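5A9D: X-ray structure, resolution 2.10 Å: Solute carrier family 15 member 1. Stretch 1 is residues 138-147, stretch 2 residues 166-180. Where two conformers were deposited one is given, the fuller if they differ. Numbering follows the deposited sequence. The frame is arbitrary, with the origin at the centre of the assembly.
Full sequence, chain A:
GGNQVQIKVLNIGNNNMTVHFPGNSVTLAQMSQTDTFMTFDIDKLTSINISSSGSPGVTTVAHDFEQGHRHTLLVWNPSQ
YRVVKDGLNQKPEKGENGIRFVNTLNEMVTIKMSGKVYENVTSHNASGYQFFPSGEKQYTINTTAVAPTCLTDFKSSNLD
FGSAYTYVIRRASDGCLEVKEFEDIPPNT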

ATOM      1  N   GLN A 138     -13.291 -22.309   1.908  1.00 46.88           N
ATOM      2  CA  GLN A 138     -14.541 -21.813   2.465  1.00 46.34           C
ATOM      3  C   GLN A 138     -14.259 -20.421   3.051  1.00 45.72           C
ATOM      4  O   GLN A 138     -13.179 -20.182   3.567  1.00 45.70           O
ATOM      5  N   TYR A 139     -15.219 -19.506   2.974  1.00 39.42           N
ATOM      6  CA  TYR A 139     -15.068 -18.189   3.582  1.00 36.51           C
ATOM      7  C   TYR A 139     -16.398 -17.592   4.007  1.00 43.88           C
ATOM      8  O   TYR A 139     -17.464 -18.035   3.561  1.00 44.42           O
ATOM      9  N   THR A 140     -16.342 -16.619   4.917  1.00 38.60           N
ATOM     10  CA  THR A 140     -17.558 -15.982   5.369  1.00 37.08           C
ATOM     11  C   THR A 140     -17.494 -14.528   5.116  1.00 35.83           C
ATOM     12  O   THR A 140     -16.429 -13.942   5.182  1.00 33.69           O
ATOM     13  N   ILE A 141     -18.658 -13.921   4.942  1.00 33.47           N
ATOM     14  CA  ILE A 141     -18.775 -12.488   4.763  1.00 33.64           C
ATOM     15  C   ILE A 141     -19.817 -11.999   5.753  1.00 40.38           C
ATOM     16  O   ILE A 141     -20.943 -12.473   5.739  1.00 40.43           O
ATOM     17  N   ASN A 142     -19.434 -11.060   6.606  1.00 39.18           N
ATOM     18  CA  ASN A 142     -20.334 -10.463   7.590  1.00 41.64           C
ATOM     19  C   ASN A 142     -20.390  -8.956   7.388  1.00 44.58           C
ATOM     20  O   ASN A 142     -19.359  -8.305   7.192  1.00 42.83           O
ATOM     21  N   THR A 143     -21.613  -8.435   7.305  1.00 43.00           N
ATOM     22  CA  THR A 143     -21.922  -7.029   7.052  1.00 43.42           C
ATOM     23  C   THR A 143     -23.316  -6.681   7.582  1.00 52.34           C
ATOM     24  O   THR A 143     -24.170  -7.566   7.708  1.00 53.48           O
ATOM     25  N   THR A 144     -23.538  -5.380   7.890  1.00 50.98           N
ATOM     26  CA  THR A 144     -24.833  -4.844   8.333  1.00 53.33           C
ATOM     27  C   THR A 144     -25.683  -4.447   7.091  1.00 58.19           C
ATOM     28  O   THR A 144     -26.873  -4.146   7.226  1.00 61.48           O
ATOM     29  N   ALA A 145     -25.063  -4.454   5.891  1.00 51.39           N
ATOM     30  CA  ALA A 145     -25.684  -4.089   4.612  1.00 51.06           C
ATOM     31  C   ALA A 145     -26.842  -5.002   4.179  1.00 56.26           C
ATOM     32  O   ALA A 145     -27.719  -4.560   3.422  1.00 56.66           O
ATOM     33  N   VAL A 146     -26.856  -6.260   4.668  1.00 50.87           N
ATOM     34  CA  VAL A 146     -27.897  -7.241   4.329  1.00 50.45           C
ATOM     35  C   VAL A 146     -28.643  -7.748   5.576  1.00 57.23           C
ATOM     36  O   VAL A 146     -28.166  -7.560   6.702  1.00 57.36           O
ATOM     37  N   ALA A 147     -29.803  -8.411   5.370  1.00 54.87           N
ATOM     38  CA  ALA A 147     -30.602  -9.005   6.450  1.00 57.76           C
ATOM     39  C   ALA A 147     -29.788 -10.091   7.194  1.00 61.63           C
ATOM     40  O   ALA A 147     -28.999 -10.790   6.542  1.00 56.20           O
ATOM     41  N   THR A 166      -9.427 -11.387  -7.554  1.00 35.94           N
ATOM     42  CA  THR A 166     -10.171 -10.299  -6.941  1.00 34.10           C
ATOM     43  C   THR A 166     -11.595 -10.812  -6.845  1.00 35.62           C
ATOM     44  O   THR A 166     -12.194 -11.206  -7.843  1.00 35.56           O
ATOM     45  N   TYR A 167     -12.099 -10.854  -5.642  1.00 30.75           N
ATOM     46  CA  TYR A 167     -13.466 -11.297  -5.376  1.00 30.95           C
ATOM     47  C   TYR A 167     -14.302 -10.051  -5.121  1.00 33.72           C
ATOM     48  O   TYR A 167     -13.999  -9.288  -4.202  1.00 31.45           O
ATOM     49  N   VAL A 168     -15.245  -9.755  -6.027  1.00 30.40           N
ATOM     50  CA  VAL A 168     -16.082  -8.545  -5.923  1.00 29.56           C
ATOM     51  C   VAL A 168     -17.379  -8.913  -5.218  1.00 31.48           C
ATOM     52  O   VAL A 168     -18.123  -9.741  -5.709  1.00 32.65           O
ATOM     53  N   ILE A 169     -17.649  -8.273  -4.080  1.00 28.25           N
ATOM     54  CA  ILE A 169     -18.836  -8.506  -3.270  1.00 27.05           C
ATOM     55  C   ILE A 169     -19.904  -7.524  -3.688  1.00 33.83           C
ATOM     56  O   ILE A 169     -19.661  -6.322  -3.615  1.00 34.07           O
ATOM     57  N   ARG A 170     -21.102  -8.013  -4.059  1.00 32.55           N
ATOM     58  CA  ARG A 170     -22.225  -7.135  -4.432  1.00 33.19           C
ATOM     59  C   ARG A 170     -23.545  -7.659  -3.917  1.00 35.93           C
ATOM     60  O   ARG A 170     -23.615  -8.816  -3.478  1.00 34.42           O
ATOM     61  N   ARG A 171     -24.615  -6.854  -4.099  1.00 32.95           N
ATOM     62  CA  ARG A 171     -25.978  -7.265  -3.755  1.00 35.18           C
ATOM     63  C   ARG A 171     -26.460  -8.207  -4.829  1.00 40.08           C
ATOM     64  O   ARG A 171     -26.293  -7.904  -6.002  1.00 40.24           O
ATOM     65  N   ALA A 172     -27.027  -9.359  -4.442  1.00 40.19           N
ATOM     66  CA  ALA A 172     -27.659 -10.317  -5.368  1.00 41.66           C
ATOM     67  C   ALA A 172     -29.069  -9.823  -5.653  1.00 43.97           C
ATOM     68  O   ALA A 172     -29.589  -9.025  -4.878  1.00 42.43           O
ATOM     69  N   SER A 173     -29.715 -10.323  -6.729  1.00 42.60           N
ATOM     70  CA  SER A 173     -31.081  -9.922  -7.090  1.00 45.08           C
ATOM     71  C   SER A 173     -32.110 -10.112  -5.949  1.00 51.10           C
ATOM     72  O   SER A 173     -33.027  -9.307  -5.824  1.00 50.78           O
ATOM     73  N   ASP A 174     -31.908 -11.132  -5.080  1.00 49.18           N
ATOM     74  CA  ASP A 174     -32.796 -11.432  -3.947  1.00 51.75           C
ATOM     75  C   ASP A 174     -32.538 -10.553  -2.708  1.00 56.17           C
ATOM     76  O   ASP A 174     -33.138 -10.794  -1.664  1.00 59.68           O
ATOM     77  N   GLY A 175     -31.649  -9.561  -2.827  1.00 50.14           N
ATOM     78  CA  GLY A 175     -31.313  -8.658  -1.728  1.00 50.10           C
ATOM     79  C   GLY A 175     -30.195  -9.113  -0.796  1.00 54.17           C
ATOM     80  O   GLY A 175     -29.779  -8.349   0.091  1.00 52.94           O
ATOM     81  N   CYS A 176     -29.695 -10.344  -0.986  0.50 50.40           N
ATOM     82  CA  CYS A 176     -28.606 -10.875  -0.169  0.50 49.39           C
ATOM     83  C   CYS A 176     -27.235 -10.668  -0.840  0.50 50.50           C
ATOM     84  O   CYS A 176     -27.108  -9.772  -1.675  0.50 50.21           O
ATOM     85  N   LEU A 177     -26.215 -11.444  -0.461  1.00 44.84           N
ATOM     86  CA  LEU A 177     -24.862 -11.304  -0.994  1.00 43.18           C
ATOM     87  C   LEU A 177     -24.535 -12.266  -2.085  1.00 46.76           C
ATOM     88  O   LEU A 177     -24.986 -13.406  -2.075  1.00 50.33           O
ATOM     89  N   GLU A 178     -23.660 -11.819  -2.982  1.00 39.87           N
ATOM     90  CA  GLU A 178     -23.175 -12.553  -4.142  1.00 39.74           C
ATOM     91  C   GLU A 178     -21.711 -12.123  -4.331  1.00 38.98           C
ATOM     92  O   GLU A 178     -21.366 -10.966  -4.080  1.00 36.59           O
ATOM     93  N   VAL A 179     -20.872 -13.032  -4.817  1.00 34.35           N
ATOM     94  CA  VAL A 179     -19.472 -12.763  -5.081  1.00 33.69           C
ATOM     95  C   VAL A 179     -19.109 -13.123  -6.535  1.00 38.16           C
ATOM     96  O   VAL A 179     -19.345 -14.247  -6.963  1.00 37.67           O
ATOM     97  N   LYS A 180     -18.495 -12.179  -7.268  1.00 34.35           N
ATOM     98  CA  LYS A 180     -18.001 -12.426  -8.619  1.00 35.85           C
ATOM     99  C   LYS A 180     -16.473 -12.511  -8.571  1.00 39.12           C
ATOM    100  O   LYS A 180     -15.819 -11.621  -8.032  1.00 36.58           O
TER

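Strands and loops can pack largely through side chains, and this contact illustrates the principle: no direct hydrogen bond crosses it. Alternation along each strand sends Tyr139 and Ile141 toward stretch 2, and Tyr167, Ile169, Leu177 and Val179 toward stretch 1, while Asn142, Glu178 and Lys180 point away. At the apolar centre, Ile141 (chi1 m, chi2 t) sets CG2 3.4 Å from Leu177 CD1, and its CD1 lies 3.6 Å from Val179 CG2 and 4.1 Å from Ile169 CG1. Leu177 (m, t) also meets Val146 (m), with its CD2 3.9 Å from Val146 CG1, and so links strand to loop.

Beyond Val179 (t), Tyr139 adopts p and brings its OH 3.2 Å from Val179 CG1 and 3.5 Å from Tyr167 CD2; the two tyrosine rings meet obliquely, their centroids 6.0 Å apart.

Polarity appears at the turn. Arg171 (m, m, m) leaves its backbone sideways, but its end folds back to donate from NE and NH2 to Gly175 O (2.9 and 3.0 Å). Over one face of the guanidinium lie Val146 CG1, 3.7 Å from Arg171 NE, and Ala145 O. The same Gly175 O accepts from a water at 2.7 Å, which in turn accepts from Ala147 N at 3.0 Å, bridging the stretches.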

ATOM      1  CB  GLN A 138     -15.058 -22.738   3.570  1.00 50.17           C
ATOM      2  CG  GLN A 138     -15.702 -24.012   3.059  1.00 72.31           C
ATOM      3  CD  GLN A 138     -16.972 -24.274   3.807  1.00 95.13           C
ATOM      4  OE1 GLN A 138     -16.964 -24.889   4.886  1.00 89.10           O
ATOM      5  NE2 GLN A 138     -18.084 -23.751   3.282  1.00 88.92           N
ATOM      6  CB  TYR A 139     -14.256 -17.217   2.702  1.00 34.53           C
ATOM      7  CG  TYR A 139     -14.889 -16.812   1.393  1.00 35.51           C
ATOM      8  CD1 TYR A 139     -14.756 -17.605   0.254  1.00 38.11           C
ATOM      9  CD2 TYR A 139     -15.546 -15.595   1.266  1.00 34.57           C
ATOM     10  CE1 TYR A 139     -15.285 -17.200  -0.971  1.00 36.91           C
ATOM     11  CE2 TYR A 139     -16.093 -15.192   0.059  1.00 35.83           C
ATOM     12  CZ  TYR A 139     -15.954 -15.990  -1.057  1.00 39.16           C
ATOM     13  OH  TYR A 139     -16.471 -15.534  -2.229  1.00 40.02           O
ATOM     14  CB  THR A 140     -17.856 -16.235   6.869  1.00 40.22           C
ATOM     15  OG1 THR A 140     -16.930 -15.486   7.657  1.00 48.16           O
ATOM     16  CG2 THR A 140     -17.853 -17.707   7.249  1.00 38.49           C
ATOM     17  CB  ILE A 141     -19.129 -12.073   3.308  1.00 35.42           C
ATOM     18  CG1 ILE A 141     -18.000 -12.418   2.320  1.00 34.60           C
ATOM     19  CG2 ILE A 141     -19.449 -10.558   3.256  1.00 35.29           C
ATOM     20  CD1 ILE A 141     -18.478 -12.476   0.862  1.00 41.68           C
ATOM     21  CB  ASN A 142     -19.962 -10.877   9.017  1.00 43.11           C
ATOM     22  CG  ASN A 142     -20.313 -12.329   9.291  1.00 62.92           C
ATOM     23  OD1 ASN A 142     -21.413 -12.645   9.747  1.00 59.80           O
ATOM     24  ND2 ASN A 142     -19.416 -13.258   8.965  1.00 46.10           N
ATOM     25  CB  THR A 143     -21.776  -6.707   5.539  1.00 46.79           C
ATOM     26  OG1 THR A 143     -21.956  -5.309   5.309  1.00 45.48           O
ATOM     27  CG2 THR A 143     -22.713  -7.535   4.639  1.00 45.16           C
ATOM     28  CB  THR A 144     -24.629  -3.640   9.289  1.00 59.48           C
ATOM     29  OG1 THR A 144     -23.890  -2.608   8.616  1.00 51.05           O
ATOM     30  CG2 THR A 144     -23.953  -4.024  10.610  1.00 58.33           C
ATOM     31  CB  ALA A 145     -24.632  -4.024   3.518  1.00 48.75           C
ATOM     32  CB  VAL A 146     -27.340  -8.412   3.467  1.00 51.90           C
ATOM     33  CG1 VAL A 146     -26.970  -7.944   2.061  1.00 49.66           C
ATOM     34  CG2 VAL A 146     -26.156  -9.107   4.145  1.00 50.53           C
ATOM     35  CB  ALA A 147     -31.869  -9.613   5.878  1.00 60.47           C
ATOM     36  CB  THR A 166     -10.083  -9.025  -7.773  1.00 39.82           C
ATOM     37  OG1 THR A 166      -8.750  -8.561  -7.766  1.00 38.09           O
ATOM     38  CG2 THR A 166     -10.944  -7.908  -7.215  1.00 36.50           C
ATOM     39  CB  TYR A 167     -13.434 -12.268  -4.175  1.00 33.11           C
ATOM     40  CG  TYR A 167     -12.957 -13.670  -4.517  1.00 39.19           C
ATOM     41  CD1 TYR A 167     -12.040 -13.892  -5.543  1.00 42.62           C
ATOM     42  CD2 TYR A 167     -13.475 -14.782  -3.863  1.00 42.79           C
ATOM     43  CE1 TYR A 167     -11.659 -15.190  -5.910  1.00 45.36           C
ATOM     44  CE2 TYR A 167     -13.102 -16.081  -4.225  1.00 45.25           C
ATOM     45  CZ  TYR A 167     -12.183 -16.278  -5.238  1.00 46.64           C
ATOM     46  OH  TYR A 167     -11.805 -17.558  -5.574  1.00 50.37           O
ATOM     47  CB  VAL A 168     -16.324  -7.865  -7.311  1.00 34.73           C
ATOM     48  CG1 VAL A 168     -17.324  -6.717  -7.201  1.00 34.76           C
ATOM     49  CG2 VAL A 168     -15.016  -7.372  -7.930  1.00 34.76           C
ATOM     50  CB  ILE A 169     -18.464  -8.332  -1.769  1.00 28.21           C
ATOM     51  CG1 ILE A 169     -17.302  -9.304  -1.376  1.00 28.24           C
ATOM     52  CG2 ILE A 169     -19.739  -8.480  -0.862  1.00 26.82           C
ATOM     53  CD1 ILE A 169     -16.620  -8.922   0.044  1.00 30.09           C
ATOM     54  CB  ARG A 170     -22.303  -6.986  -5.959  1.00 33.38           C
ATOM     55  CG  ARG A 170     -22.469  -8.307  -6.716  1.00 38.51           C
ATOM     56  CD  ARG A 170     -23.075  -8.056  -8.078  1.00 60.51           C
ATOM     57  NE  ARG A 170     -22.606  -9.025  -9.063  1.00 77.97           N
ATOM     58  CZ  ARG A 170     -23.198  -9.247 -10.232  1.00 98.79           C
ATOM     59  NH1 ARG A 170     -24.312  -8.594 -10.556  1.00 88.84           N
ATOM     60  NH2 ARG A 170     -22.692 -10.128 -11.083  1.00 84.87           N
ATOM     61  CB  ARG A 171     -26.957  -6.066  -3.711  1.00 37.20           C
ATOM     62  CG  ARG A 171     -26.818  -5.083  -2.557  1.00 47.78           C
ATOM     63  CD  ARG A 171     -26.901  -5.711  -1.181  1.00 57.43           C
ATOM     64  NE  ARG A 171     -28.267  -5.973  -0.741  1.00 65.10           N
ATOM     65  CZ  ARG A 171     -29.041  -5.087  -0.119  1.00 76.46           C
ATOM     66  NH1 ARG A 171     -28.614  -3.846   0.084  1.00 61.66           N
ATOM     67  NH2 ARG A 171     -30.257  -5.429   0.283  1.00 61.93           N
ATOM     68  CB  ALA A 172     -27.711 -11.705  -4.732  1.00 43.36           C
ATOM     69  CB  SER A 173     -31.543 -10.627  -8.364  1.00 48.25           C
ATOM     70  OG  SER A 173     -31.662 -12.023  -8.146  1.00 57.51           O
ATOM     71  CB  ASP A 174     -32.727 -12.944  -3.602  1.00 55.19           C
ATOM     72  CG  ASP A 174     -31.456 -13.423  -2.904  1.00 68.88           C
ATOM     73  OD1 ASP A 174     -30.382 -12.813  -3.122  1.00 66.87           O
ATOM     74  OD2 ASP A 174     -31.534 -14.415  -2.151  1.00 80.50           O
ATOM     75  CB  CYS A 176     -28.865 -12.326   0.223  0.50 51.53           C
ATOM     76  SG  CYS A 176     -30.139 -12.518   1.500  0.50 59.19           S
ATOM     77  CB  LEU A 177     -23.787 -11.424   0.104  1.00 43.40           C
ATOM     78  CG  LEU A 177     -23.730 -10.322   1.126  1.00 49.06           C
ATOM     79  CD1 LEU A 177     -22.607 -10.549   2.036  1.00 49.98           C
ATOM     80  CD2 LEU A 177     -23.579  -8.976   0.480  1.00 49.99           C
ATOM     81  CB  GLU A 178     -24.016 -12.097  -5.344  1.00 42.47           C
ATOM     82  CG  GLU A 178     -23.787 -12.828  -6.628  1.00 56.89           C
ATOM     83  CD  GLU A 178     -24.912 -12.548  -7.592  1.00 65.05           C
ATOM     84  OE1 GLU A 178     -24.873 -11.486  -8.250  1.00 48.82           O
ATOM     85  OE2 GLU A 178     -25.857 -13.367  -7.652  1.00 83.33           O
ATOM     86  CB  VAL A 179     -18.547 -13.474  -4.044  1.00 38.77           C
ATOM     87  CG1 VAL A 179     -17.084 -13.094  -4.271  1.00 38.72           C
ATOM     88  CG2 VAL A 179     -18.957 -13.144  -2.605  1.00 38.04           C
ATOM     89  CB  LYS A 180     -18.488 -11.349  -9.615  1.00 39.36           C
ATOM     90  CG  LYS A 180     -18.132 -11.718 -11.066  1.00 60.26           C
ATOM     91  CD  LYS A 180     -19.072 -11.107 -12.095  1.00 59.32           C
ATOM     92  CE  LYS A 180     -18.654 -11.439 -13.506  1.00 47.62           C
ATOM     93  NZ  LYS A 180     -19.500 -10.724 -14.485  1.00 52.98           N
TER
HETATM   94  O   HOH W   1     -30.853  -8.303   2.587  1.00 46.93           O